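Local coordinates for DNA mismatch repair protein MUTS (Thermus aquaticus, PDB 1EWQ), which binds mismatched DNA, probably carrying out the recognition step of mismatch repair, and has a weak ATPase activity, at residues C[14-19]-C[108-113]; C[31-36]-C[90-95]; C[39-44]-C[68-73]. One frame throughout, in Å; residues are numbered along the deposited sequence.

Interaction 1 of 3, residues C[14-19]-C[108-113]; sequences PPLLQQ and VRREVT. With nucleotides of chain B.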
loop_
_atom_site.group_PDB
_atom_site.type_symbol
_atom_site.label_atom_id
_atom_site.label_comp_id
_atom_site.label_asym_id
_atom_site.label_seq_id
_atom_site.Cartn_x
_atom_site.Cartn_y
_atom_site.Cartn_z
ATOM N N PRO C 14 6.935 2.196 39.769
ATOM C CA PRO C 14 7.540 3.499 40.067
ATOM C C PRO C 14 6.496 4.608 39.908
ATOM O O PRO C 14 5.552 4.465 39.136
ATOM C CB PRO C 14 8.656 3.600 39.029
ATOM C CG PRO C 14 9.069 2.169 38.856
ATOM C CD PRO C 14 7.747 1.441 38.798
ATOM N N PRO C 15 6.647 5.721 40.644
ATOM C CA PRO C 15 5.700 6.839 40.565
ATOM C C PRO C 15 5.350 7.272 39.137
ATOM O O PRO C 15 4.173 7.410 38.803
ATOM C CB PRO C 15 6.410 7.939 41.347
ATOM C CG PRO C 15 7.098 7.166 42.414
ATOM C CD PRO C 15 7.692 6.002 41.646
ATOM N N LEU C 16 6.372 7.486 38.308
ATOM C CA LEU C 16 6.171 7.899 36.917
ATOM C C LEU C 16 5.266 6.917 36.181
ATOM O O LEU C 16 4.297 7.318 35.530
ATOM C CB LEU C 16 7.511 7.998 36.175
ATOM C CG LEU C 16 7.437 8.458 34.712
ATOM C CD1 LEU C 16 6.912 9.884 34.653
ATOM C CD2 LEU C 16 8.816 8.374 34.059
ATOM N N LEU C 17 5.588 5.632 36.287
ATOM C CA LEU C 17 4.800 4.602 35.628
ATOM C C LEU C 17 3.359 4.590 36.130
ATOM O O LEU C 17 2.459 4.103 35.452
ATOM C CB LEU C 17 5.457 3.232 35.819
ATOM C CG LEU C 17 6.775 3.081 35.052
ATOM C CD1 LEU C 17 7.396 1.716 35.332
ATOM C CD2 LEU C 17 6.506 3.254 33.557
ATOM N N GLN C 18 3.144 5.135 37.321
ATOM C CA GLN C 18 1.802 5.207 37.881
ATOM C C GLN C 18 1.073 6.330 37.175
ATOM O O GLN C 18 0.000 6.130 36.613
ATOM C CB GLN C 18 1.852 5.492 39.382
ATOM C CG GLN C 18 1.722 4.252 40.243
ATOM C CD GLN C 18 0.387 3.558 40.058
ATOM O OE1 GLN C 18 -0.669 4.167 40.227
ATOM N NE2 GLN C 18 0.429 2.275 39.712
ATOM N N GLN C 19 1.673 7.515 37.212
ATOM C CA GLN C 19 1.117 8.693 36.566
ATOM C C GLN C 19 0.775 8.314 35.127
ATOM O O GLN C 19 -0.240 8.751 34.583
ATOM C CB GLN C 19 2.152 9.821 36.596
ATOM C CG GLN C 19 1.717 11.114 35.940
ATOM C CD GLN C 19 2.780 12.188 36.020
ATOM O OE1 GLN C 19 3.907 11.994 35.566
ATOM N NE2 GLN C 19 2.427 13.330 36.602
ATOM N N VAL C 108 6.290 15.829 37.914
ATOM C CA VAL C 108 5.749 16.883 37.060
ATOM C C VAL C 108 4.291 16.599 36.696
ATOM O O VAL C 108 3.905 15.445 36.495
ATOM C CB VAL C 108 6.567 17.028 35.754
ATOM C CG1 VAL C 108 5.944 18.090 34.858
ATOM C CG2 VAL C 108 8.006 17.396 36.080
ATOM N N ARG C 109 3.486 17.658 36.627
ATOM C CA ARG C 109 2.072 17.525 36.281
ATOM C C ARG C 109 1.923 17.067 34.831
ATOM O O ARG C 109 2.402 17.732 33.910
ATOM C CB ARG C 109 1.336 18.864 36.446
ATOM C CG ARG C 109 1.309 19.446 37.863
ATOM C CD ARG C 109 0.608 20.812 37.872
ATOM N NE ARG C 109 0.728 21.511 39.152
ATOM C CZ ARG C 109 0.366 22.779 39.349
ATOM N NH1 ARG C 109 -0.139 23.484 38.345
ATOM N NH2 ARG C 109 0.508 23.341 40.546
ATOM N N ARG C 110 1.260 15.931 34.632
ATOM C CA ARG C 110 1.035 15.411 33.289
ATOM C C ARG C 110 -0.422 15.033 33.078
ATOM O O ARG C 110 -1.027 14.326 33.890
ATOM C CB ARG C 110 1.943 14.211 33.020
ATOM C CG ARG C 110 3.393 14.619 33.017
ATOM C CD ARG C 110 4.360 13.471 32.828
ATOM N NE ARG C 110 5.701 13.927 33.171
ATOM C CZ ARG C 110 6.794 13.177 33.120
ATOM N NH1 ARG C 110 6.715 11.914 32.732
ATOM N NH2 ARG C 110 7.965 13.695 33.463
ATOM N N GLU C 111 -0.976 15.528 31.977
ATOM C CA GLU C 111 -2.360 15.273 31.621
ATOM C C GLU C 111 -2.455 15.187 30.104
ATOM O O GLU C 111 -1.547 15.606 29.386
ATOM C CB GLU C 111 -3.246 16.423 32.108
ATOM C CG GLU C 111 -2.927 16.919 33.509
ATOM C CD GLU C 111 -3.616 18.232 33.831
ATOM O OE1 GLU C 111 -3.405 19.214 33.088
ATOM O OE2 GLU C 111 -4.366 18.284 34.829
ATOM N N VAL C 112 -3.566 14.648 29.621
ATOM C CA VAL C 112 -3.790 14.538 28.193
ATOM C C VAL C 112 -4.242 15.907 27.697
ATOM O O VAL C 112 -5.282 16.408 28.102
ATOM C CB VAL C 112 -4.870 13.485 27.888
ATOM C CG1 VAL C 112 -5.120 13.414 26.387
ATOM C CG2 VAL C 112 -4.426 12.128 28.417
ATOM N N THR C 113 -3.444 16.514 26.828
ATOM C CA THR C 113 -3.748 17.837 26.288
ATOM C C THR C 113 -4.650 17.809 25.060
ATOM O O THR C 113 -5.391 18.756 24.804
ATOM C CB THR C 113 -2.433 18.592 25.951
ATOM O OG1 THR C 113 -1.912 19.173 27.149
ATOM C CG2 THR C 113 -2.660 19.694 24.902
ATOM P P DT B 15 9.877 7.706 39.403
ATOM O OP1 DT B 15 8.705 6.891 38.995
ATOM O OP2 DT B 15 9.749 8.681 40.520
ATOM O "O5'" DT B 15 11.035 6.676 39.744
ATOM C "C5'" DT B 15 12.389 7.044 39.541
ATOM C "C4'" DT B 15 13.304 5.904 39.916
ATOM O "O4'" DT B 15 14.655 6.407 39.863
ATOM C "C3'" DT B 15 13.115 5.413 41.345
ATOM O "O3'" DT B 15 13.500 4.036 41.419
ATOM C "C2'" DT B 15 14.035 6.317 42.144
ATOM C "C1'" DT B 15 15.157 6.643 41.169
ATOM N N1 DT B 15 15.607 8.045 41.206
ATOM C C2 DT B 15 16.939 8.301 40.965
ATOM O O2 DT B 15 17.760 7.420 40.740
ATOM N N3 DT B 15 17.278 9.634 40.991
ATOM C C4 DT B 15 16.440 10.707 41.228
ATOM O O4 DT B 15 16.890 11.855 41.209
ATOM C C5 DT B 15 15.056 10.362 41.478
ATOM C C7 DT B 15 14.073 11.460 41.736
ATOM C C6 DT B 15 14.717 9.065 41.461
ATOM P P DC B 14 9.847 14.193 36.993
ATOM O OP1 DC B 14 8.364 14.096 37.036
ATOM O OP2 DC B 14 10.545 15.164 37.878
ATOM O "O5'" DC B 14 10.416 12.725 37.235
ATOM C "C5'" DC B 14 10.054 11.668 36.347
ATOM C "C4'" DC B 14 10.786 10.396 36.700
ATOM O "O4'" DC B 14 12.216 10.582 36.547
ATOM C "C3'" DC B 14 10.572 9.903 38.130
ATOM O "O3'" DC B 14 10.449 8.476 38.114
ATOM C "C2'" DC B 14 11.845 10.329 38.841
ATOM C "C1'" DC B 14 12.882 10.184 37.738
ATOM N N1 DC B 14 14.107 11.004 37.882
ATOM C C2 DC B 14 15.359 10.356 37.925
ATOM O O2 DC B 14 15.398 9.114 37.882
ATOM N N3 DC B 14 16.487 11.099 38.016
ATOM C C4 DC B 14 16.405 12.429 38.073
ATOM N N4 DC B 14 17.545 13.122 38.141
ATOM C C5 DC B 14 15.149 13.111 38.058
ATOM C C6 DC B 14 14.037 12.368 37.961
#
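Gln19 bonds across the contact to Val108, its NE2 donating to Val108 O at 2.6 Å. The amide nitrogen lies in the plane of the Val108 carbonyl, and the acceptor is close to the plane of the Gln19 amide, so the bond lies close to both planes. CG of Gln19 stands anti to the backbone N (chi1 179°), and the chain beyond it is extended, which carries the amide from the first turn of helix 15-26 to the loop ahead of strand 110-116. The oxygen end of the same amide rests on the aliphatic part of Arg110, OE1 lying 3.1 Å from Arg110 CD. These two side chains cross at about a right angle, with amide and guanidinium planes 26° apart. In MutS domain I this helix packs on a mixed sheet in which strand 110-116 is an outermost strand; Leu16, Gln19 and Arg110 all touch Phe34 of strand 31-36. Both segments also hold the backbone of DNA chain B, at successive phosphates. Pro14 is the N-cap residue of the helix, and the amide of Leu16 donates to OP1 of DT15 at 2.5 Å. Pro15 has no N-H to offer, but its ring packs beside that phosphate, CD at 3.0 Å from OP1. The helix N-terminus would probably stabilise the negative charge there. On the other side of the contact Val108 N gives OP1 of DC14 a nearly straight bond of 2.8 Å. Arg110 NH2 stands 3.6 Å from the same OP1 of DC14, a distance at which its charge would probably add some attraction, though no hydrogen bond forms. Leu16 CD2 packs on the DC14 sugar, 3.9 Å from C4', while Arg109 turns away to a salt bridge with Glu99.

Interaction 2 of 3, residues C[31-36]-C[90-95]; sequences LLLFQV and FRLAVA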
loop_
_atom_site.group_PDB
_atom_site.type_symbol
_atom_site.label_atom_id
_atom_site.label_comp_id
_atom_site.label_asym_id
_atom_site.label_seq_id
_atom_site.Cartn_x
_atom_site.Cartn_y
_atom_site.Cartn_z
ATOM N N LEU C 31 -3.646 5.420 21.514
ATOM C CA LEU C 31 -2.277 5.060 21.836
ATOM C C LEU C 31 -1.796 6.292 22.575
ATOM O O LEU C 31 -1.723 7.381 22.001
ATOM C CB LEU C 31 -1.431 4.835 20.584
ATOM C CG LEU C 31 0.018 4.450 20.905
ATOM C CD1 LEU C 31 0.027 3.213 21.796
ATOM C CD2 LEU C 31 0.792 4.188 19.628
ATOM N N LEU C 32 -1.491 6.121 23.856
ATOM C CA LEU C 32 -1.046 7.228 24.686
ATOM C C LEU C 32 0.445 7.522 24.564
ATOM O O LEU C 32 1.283 6.630 24.721
ATOM C CB LEU C 32 -1.410 6.946 26.145
ATOM C CG LEU C 32 -1.292 8.115 27.125
ATOM C CD1 LEU C 32 -2.418 8.036 28.133
ATOM C CD2 LEU C 32 0.062 8.097 27.804
ATOM N N LEU C 33 0.757 8.781 24.263
ATOM C CA LEU C 33 2.131 9.247 24.130
ATOM C C LEU C 33 2.386 10.066 25.382
ATOM O O LEU C 33 1.908 11.192 25.516
ATOM C CB LEU C 33 2.288 10.097 22.866
ATOM C CG LEU C 33 2.022 9.305 21.576
ATOM C CD1 LEU C 33 2.162 10.206 20.360
ATOM C CD2 LEU C 33 2.995 8.139 21.477
ATOM N N PHE C 34 3.132 9.463 26.301
ATOM C CA PHE C 34 3.443 10.043 27.603
ATOM C C PHE C 34 4.732 10.855 27.592
ATOM O O PHE C 34 5.834 10.296 27.510
ATOM C CB PHE C 34 3.546 8.900 28.615
ATOM C CG PHE C 34 3.504 9.331 30.049
ATOM C CD1 PHE C 34 2.423 10.060 30.543
ATOM C CD2 PHE C 34 4.513 8.945 30.928
ATOM C CE1 PHE C 34 2.346 10.394 31.895
ATOM C CE2 PHE C 34 4.449 9.270 32.280
ATOM C CZ PHE C 34 3.361 9.998 32.767
ATOM N N GLN C 35 4.590 12.174 27.685
ATOM C CA GLN C 35 5.732 13.084 27.687
ATOM C C GLN C 35 6.597 13.002 28.949
ATOM O O GLN C 35 6.094 13.093 30.070
ATOM C CB GLN C 35 5.225 14.516 27.503
ATOM C CG GLN C 35 6.022 15.611 28.214
ATOM C CD GLN C 35 7.267 16.023 27.479
ATOM O OE1 GLN C 35 7.623 17.206 27.446
ATOM N NE2 GLN C 35 7.956 15.050 26.893
ATOM N N VAL C 36 7.899 12.819 28.752
ATOM C CA VAL C 36 8.861 12.754 29.854
ATOM C C VAL C 36 10.104 13.450 29.322
ATOM O O VAL C 36 10.915 12.837 28.638
ATOM C CB VAL C 36 9.241 11.296 30.234
ATOM C CG1 VAL C 36 10.094 11.294 31.497
ATOM C CG2 VAL C 36 8.003 10.460 30.445
ATOM N N PHE C 90 -4.007 4.379 13.928
ATOM C CA PHE C 90 -3.989 4.658 15.365
ATOM C C PHE C 90 -4.733 5.945 15.713
ATOM O O PHE C 90 -4.886 6.834 14.877
ATOM C CB PHE C 90 -2.559 4.858 15.888
ATOM C CG PHE C 90 -1.695 3.629 15.865
ATOM C CD1 PHE C 90 -0.958 3.299 14.734
ATOM C CD2 PHE C 90 -1.583 2.826 16.997
ATOM C CE1 PHE C 90 -0.119 2.189 14.734
ATOM C CE2 PHE C 90 -0.748 1.711 17.005
ATOM C CZ PHE C 90 -0.016 1.392 15.876
ATOM N N ARG C 91 -5.188 6.030 16.958
ATOM C CA ARG C 91 -5.811 7.243 17.486
ATOM C C ARG C 91 -4.762 7.628 18.531
ATOM O O ARG C 91 -4.195 6.750 19.169
ATOM C CB ARG C 91 -7.141 6.962 18.192
ATOM C CG ARG C 91 -8.327 6.621 17.293
ATOM C CD ARG C 91 -9.621 6.748 18.094
ATOM N NE ARG C 91 -10.758 6.072 17.482
ATOM C CZ ARG C 91 -10.913 4.752 17.438
ATOM N NH1 ARG C 91 -9.998 3.953 17.975
ATOM N NH2 ARG C 91 -11.988 4.226 16.863
ATOM N N LEU C 92 -4.492 8.913 18.723
ATOM C CA LEU C 92 -3.467 9.291 19.689
ATOM C C LEU C 92 -3.912 10.206 20.824
ATOM O O LEU C 92 -4.542 11.238 20.601
ATOM C CB LEU C 92 -2.297 9.957 18.966
ATOM C CG LEU C 92 -1.794 9.279 17.692
ATOM C CD1 LEU C 92 -0.790 10.188 17.006
ATOM C CD2 LEU C 92 -1.192 7.933 18.029
ATOM N N ALA C 93 -3.571 9.816 22.045
ATOM C CA ALA C 93 -3.874 10.615 23.226
ATOM C C ALA C 93 -2.528 11.207 23.631
ATOM O O ALA C 93 -1.599 10.477 23.975
ATOM C CB ALA C 93 -4.429 9.743 24.339
ATOM N N VAL C 94 -2.424 12.529 23.564
ATOM C CA VAL C 94 -1.188 13.226 23.885
ATOM C C VAL C 94 -1.170 13.736 25.314
ATOM O O VAL C 94 -1.957 14.607 25.687
ATOM C CB VAL C 94 -0.967 14.417 22.925
ATOM C CG1 VAL C 94 0.240 15.238 23.360
ATOM C CG2 VAL C 94 -0.763 13.894 21.514
ATOM N N ALA C 95 -0.270 13.180 26.111
ATOM C CA ALA C 95 -0.128 13.587 27.496
ATOM C C ALA C 95 1.160 14.387 27.612
ATOM O O ALA C 95 2.249 13.857 27.396
ATOM C CB ALA C 95 -0.075 12.372 28.392
#
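Leu31 meets the segment 90-95 with both backbone and side chain. Its N donates to Arg91 O at 2.8 Å and its O accepts from Ala93 N, that donor standing well above the carbonyl plane. With CG anti to the backbone N (chi1 -180°), the Leu31 side chain reaches Phe90, CD2 to CD2 at 3.8 Å, and CB of Leu31 also touches Leu92 CD2. Leu33 repeats the backbone pattern: its N donates to Ala93 O at 2.9 Å, and its O receives Ala95 N at 3.0 Å. Its CD1 adds a loose contact with Leu92 CD1, on the same face of the sheet as Leu31. Ala95 lies on the other face, where its CB sits at the edge of the Phe34 ring, 4.0 Å from CD1 and near the ring plane, with Leu32 CD2 also close by. Ala95 O closes the series by accepting from Gln35 N at 2.9 Å. Helix 15-26 packs over this face through Leu23, which touches Leu32 and Phe34. Alternate residues of each strand thus bond to two residues of the other, as in a parallel pair, and this is the one parallel pairing in the mixed sheet of MutS domain I.

Interaction 3 of 3, residues C[39-44]-C[68-73]; sequences FYECFG and TPMAGI. With nucleotides of chain A.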
loop_
_atom_site.group_PDB
_atom_site.type_symbol
_atom_site.label_atom_id
_atom_site.label_comp_id
_atom_site.label_asym_id
_atom_site.label_seq_id
_atom_site.Cartn_x
_atom_site.Cartn_y
_atom_site.Cartn_z
ATOM N N PHE C 39 11.011 13.638 25.202
ATOM C CA PHE C 39 10.542 12.443 24.518
ATOM C C PHE C 39 9.111 12.076 24.904
ATOM O O PHE C 39 8.690 12.305 26.036
ATOM C CB PHE C 39 11.440 11.238 24.839
ATOM C CG PHE C 39 12.780 11.266 24.163
ATOM C CD1 PHE C 39 13.795 12.089 24.631
ATOM C CD2 PHE C 39 13.027 10.459 23.052
ATOM C CE1 PHE C 39 15.039 12.114 24.008
ATOM C CE2 PHE C 39 14.272 10.476 22.418
ATOM C CZ PHE C 39 15.279 11.308 22.900
ATOM N N TYR C 40 8.375 11.519 23.946
ATOM C CA TYR C 40 7.015 11.032 24.171
ATOM C C TYR C 40 7.256 9.536 24.267
ATOM O O TYR C 40 7.632 8.898 23.281
ATOM C CB TYR C 40 6.110 11.312 22.970
ATOM C CG TYR C 40 5.448 12.656 23.006
ATOM C CD1 TYR C 40 5.668 13.587 21.994
ATOM C CD2 TYR C 40 4.590 13.000 24.050
ATOM C CE1 TYR C 40 5.047 14.836 22.018
ATOM C CE2 TYR C 40 3.962 14.242 24.088
ATOM C CZ TYR C 40 4.195 15.154 23.065
ATOM O OH TYR C 40 3.562 16.373 23.084
ATOM N N GLU C 41 7.047 8.975 25.449
ATOM C CA GLU C 41 7.313 7.558 25.651
ATOM C C GLU C 41 6.092 6.677 25.876
ATOM O O GLU C 41 5.008 7.151 26.230
ATOM C CB GLU C 41 8.285 7.396 26.825
ATOM C CG GLU C 41 9.301 8.529 26.930
ATOM C CD GLU C 41 10.248 8.372 28.107
ATOM O OE1 GLU C 41 9.785 8.011 29.210
ATOM O OE2 GLU C 41 11.459 8.622 27.932
ATOM N N CYS C 42 6.295 5.381 25.659
ATOM C CA CYS C 42 5.265 4.365 25.844
ATOM C C CYS C 42 5.943 3.238 26.602
ATOM O O CYS C 42 7.138 3.007 26.423
ATOM C CB CYS C 42 4.765 3.836 24.497
ATOM S SG CYS C 42 3.895 5.042 23.489
ATOM N N PHE C 43 5.189 2.541 27.446
ATOM C CA PHE C 43 5.744 1.433 28.220
ATOM C C PHE C 43 4.923 0.151 28.041
ATOM O O PHE C 43 3.865 0.166 27.416
ATOM C CB PHE C 43 5.813 1.813 29.706
ATOM C CG PHE C 43 6.509 3.124 29.967
ATOM C CD1 PHE C 43 5.779 4.298 30.121
ATOM C CD2 PHE C 43 7.895 3.188 30.038
ATOM C CE1 PHE C 43 6.424 5.515 30.342
ATOM C CE2 PHE C 43 8.546 4.400 30.257
ATOM C CZ PHE C 43 7.808 5.561 30.409
ATOM N N GLY C 44 5.416 -0.956 28.588
ATOM C CA GLY C 44 4.707 -2.219 28.461
ATOM C C GLY C 44 4.439 -2.569 27.008
ATOM O O GLY C 44 5.269 -2.298 26.136
ATOM N N THR C 68 10.297 -2.611 32.779
ATOM C CA THR C 68 9.235 -2.669 31.787
ATOM C C THR C 68 9.727 -2.192 30.431
ATOM O O THR C 68 10.680 -1.413 30.341
ATOM C CB THR C 68 8.033 -1.786 32.204
ATOM O OG1 THR C 68 6.980 -1.929 31.246
ATOM C CG2 THR C 68 8.444 -0.313 32.281
ATOM N N PRO C 69 9.093 -2.668 29.353
ATOM C CA PRO C 69 9.500 -2.251 28.011
ATOM C C PRO C 69 9.303 -0.738 27.836
ATOM O O PRO C 69 8.384 -0.155 28.419
ATOM C CB PRO C 69 8.581 -3.069 27.110
ATOM C CG PRO C 69 8.389 -4.329 27.898
ATOM C CD PRO C 69 8.156 -3.803 29.290
HETATM N N MSE C 70 10.163 -0.109 27.039
HETATM C CA MSE C 70 10.077 1.328 26.805
HETATM C C MSE C 70 10.428 1.721 25.377
HETATM O O MSE C 70 11.406 1.245 24.816
HETATM C CB MSE C 70 11.007 2.082 27.763
HETATM C CG MSE C 70 11.018 3.592 27.533
HETATM SE SE MSE C 70 12.216 4.555 28.695
HETATM C CE MSE C 70 13.763 4.576 27.549
ATOM N N ALA C 71 9.612 2.591 24.797
ATOM C CA ALA C 71 9.838 3.098 23.445
ATOM C C ALA C 71 9.486 4.582 23.479
ATOM O O ALA C 71 8.567 4.985 24.185
ATOM C CB ALA C 71 8.963 2.368 22.455
ATOM N N GLY C 72 10.215 5.402 22.737
ATOM C CA GLY C 72 9.916 6.820 22.759
ATOM C C GLY C 72 10.405 7.572 21.545
ATOM O O GLY C 72 11.239 7.078 20.794
ATOM N N ILE C 73 9.883 8.780 21.364
ATOM C CA ILE C 73 10.256 9.619 20.239
ATOM C C ILE C 73 10.497 11.040 20.725
ATOM O O ILE C 73 9.832 11.506 21.648
ATOM C CB ILE C 73 9.136 9.645 19.180
ATOM C CG1 ILE C 73 7.841 10.174 19.814
ATOM C CG2 ILE C 73 8.939 8.245 18.596
ATOM C CD1 ILE C 73 6.687 10.328 18.849
ATOM P P DT A 13 18.639 3.410 24.202
ATOM O OP1 DT A 13 18.885 1.976 23.900
ATOM O OP2 DT A 13 19.784 4.350 24.310
ATOM O "O5'" DT A 13 17.624 3.985 23.131
ATOM C "C5'" DT A 13 16.625 4.867 23.590
ATOM C "C4'" DT A 13 15.423 4.847 22.687
ATOM O "O4'" DT A 13 14.366 5.405 23.485
ATOM C "C3'" DT A 13 15.577 5.761 21.476
ATOM O "O3'" DT A 13 14.846 5.267 20.348
ATOM C "C2'" DT A 13 15.071 7.103 21.976
ATOM C "C1'" DT A 13 14.130 6.756 23.131
ATOM N N1 DT A 13 14.331 7.567 24.353
ATOM C C2 DT A 13 13.278 7.678 25.231
ATOM O O2 DT A 13 12.210 7.113 25.064
ATOM N N3 DT A 13 13.521 8.475 26.319
ATOM C C4 DT A 13 14.685 9.151 26.615
ATOM O O4 DT A 13 14.743 9.854 27.615
ATOM C C5 DT A 13 15.763 8.966 25.672
ATOM C C7 DT A 13 17.079 9.628 25.934
ATOM C C6 DT A 13 15.534 8.199 24.598
ATOM P P DG A 14 15.578 5.152 18.917
ATOM O OP1 DG A 14 14.663 4.440 17.986
ATOM O OP2 DG A 14 16.957 4.645 19.121
ATOM O "O5'" DG A 14 15.705 6.658 18.432
ATOM C "C5'" DG A 14 14.563 7.488 18.311
ATOM C "C4'" DG A 14 14.996 8.907 18.041
ATOM O "O4'" DG A 14 15.612 9.455 19.230
ATOM C "C3'" DG A 14 16.031 9.040 16.926
ATOM O "O3'" DG A 14 15.755 10.217 16.167
ATOM C "C2'" DG A 14 17.351 9.143 17.674
ATOM C "C1'" DG A 14 16.963 9.827 18.979
ATOM N N9 DG A 14 17.755 9.404 20.135
ATOM C C8 DG A 14 18.102 8.115 20.458
ATOM N N7 DG A 14 18.792 8.030 21.564
ATOM C C5 DG A 14 18.914 9.344 21.996
ATOM C C6 DG A 14 19.554 9.875 23.150
ATOM O O6 DG A 14 20.162 9.272 24.043
ATOM N N1 DG A 14 19.430 11.259 23.213
ATOM C C2 DG A 14 18.769 12.034 22.292
ATOM N N2 DG A 14 18.733 13.350 22.550
ATOM N N3 DG A 14 18.179 11.554 21.207
ATOM C C4 DG A 14 18.286 10.208 21.126
#
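Strands 39-43 and 68-73 run antiparallel, with Tyr40-Ile73 and Cys42-Ala71 as hydrogen-bonded pairs and Glu41-Gly72 and Phe43-Met70 as non-hydrogen-bonded ones. Phe39 and Glu41 belong to the Phe-X-Glu motif with which the MutS family reads a mismatch, and both meet thymine DT13 of DNA chain A. The Phe39 ring lies against the base, C6 of DT13 sitting 3.4 Å above the ring plane and offset toward the rim. Guanine DG14 of the same DNA chain comes to the edge of that ring, its N3 at 3.4 Å from Phe39 CZ. Glu41 is extended beyond CG, and its OE2 accepts from N3 of DT13 in an almost straight bond of 2.6 Å. An alanine in place of Phe39 would probably leave the thymine without the ring against its face and DG14 without its edge contact, the base being freer to shift although Glu41 still bonds N3. Gly72 makes room for the base: its CA is 3.3 Å from O2 of DT13, and a CB there would collide with that oxygen. On the opposite face Tyr40 CB packs on Ile73 CG1 at 3.8 Å, while the Tyr40 hydroxyl bonds to Asp96. Back on the face of Glu41, Phe43 and selenomethionine Met70 lie side by side in a Met-aromatic contact, SE 5.3 Å from the ring centroid. At the strand end Gly44 N makes weak bonds to Pro69 O and Thr68 OG1. CG of Met70 stands anti to the backbone N (chi1 177°), and the bend at chi3, about the CG-SE bond, places CE 3.9 Å from O2 of DT13.

Overall arrangement
All three contacts serve one mixed sheet in MutS domain I. Interactions 2 and 3 are buried almost throughout, whereas interaction 1 mixes buried residues with exposed ones. Interaction 2 is a parallel strand pair lined with aliphatic side chains and two phenylalanine rings. Interaction 3 shares that sheet through neighbouring strands, Phe34 O lying 2.7 Å from Glu41 N, but one of its faces is given to a DNA base, so a ring, a carboxylate and a glycine meet the base beside the apolar packing. Interaction 1 lies where a helix start and an outermost strand meet DNA phosphates; it relies on one side-chain bond and backbone amides. Leu17 of 14-19 packs on Phe43, linking interactions 1 and 3.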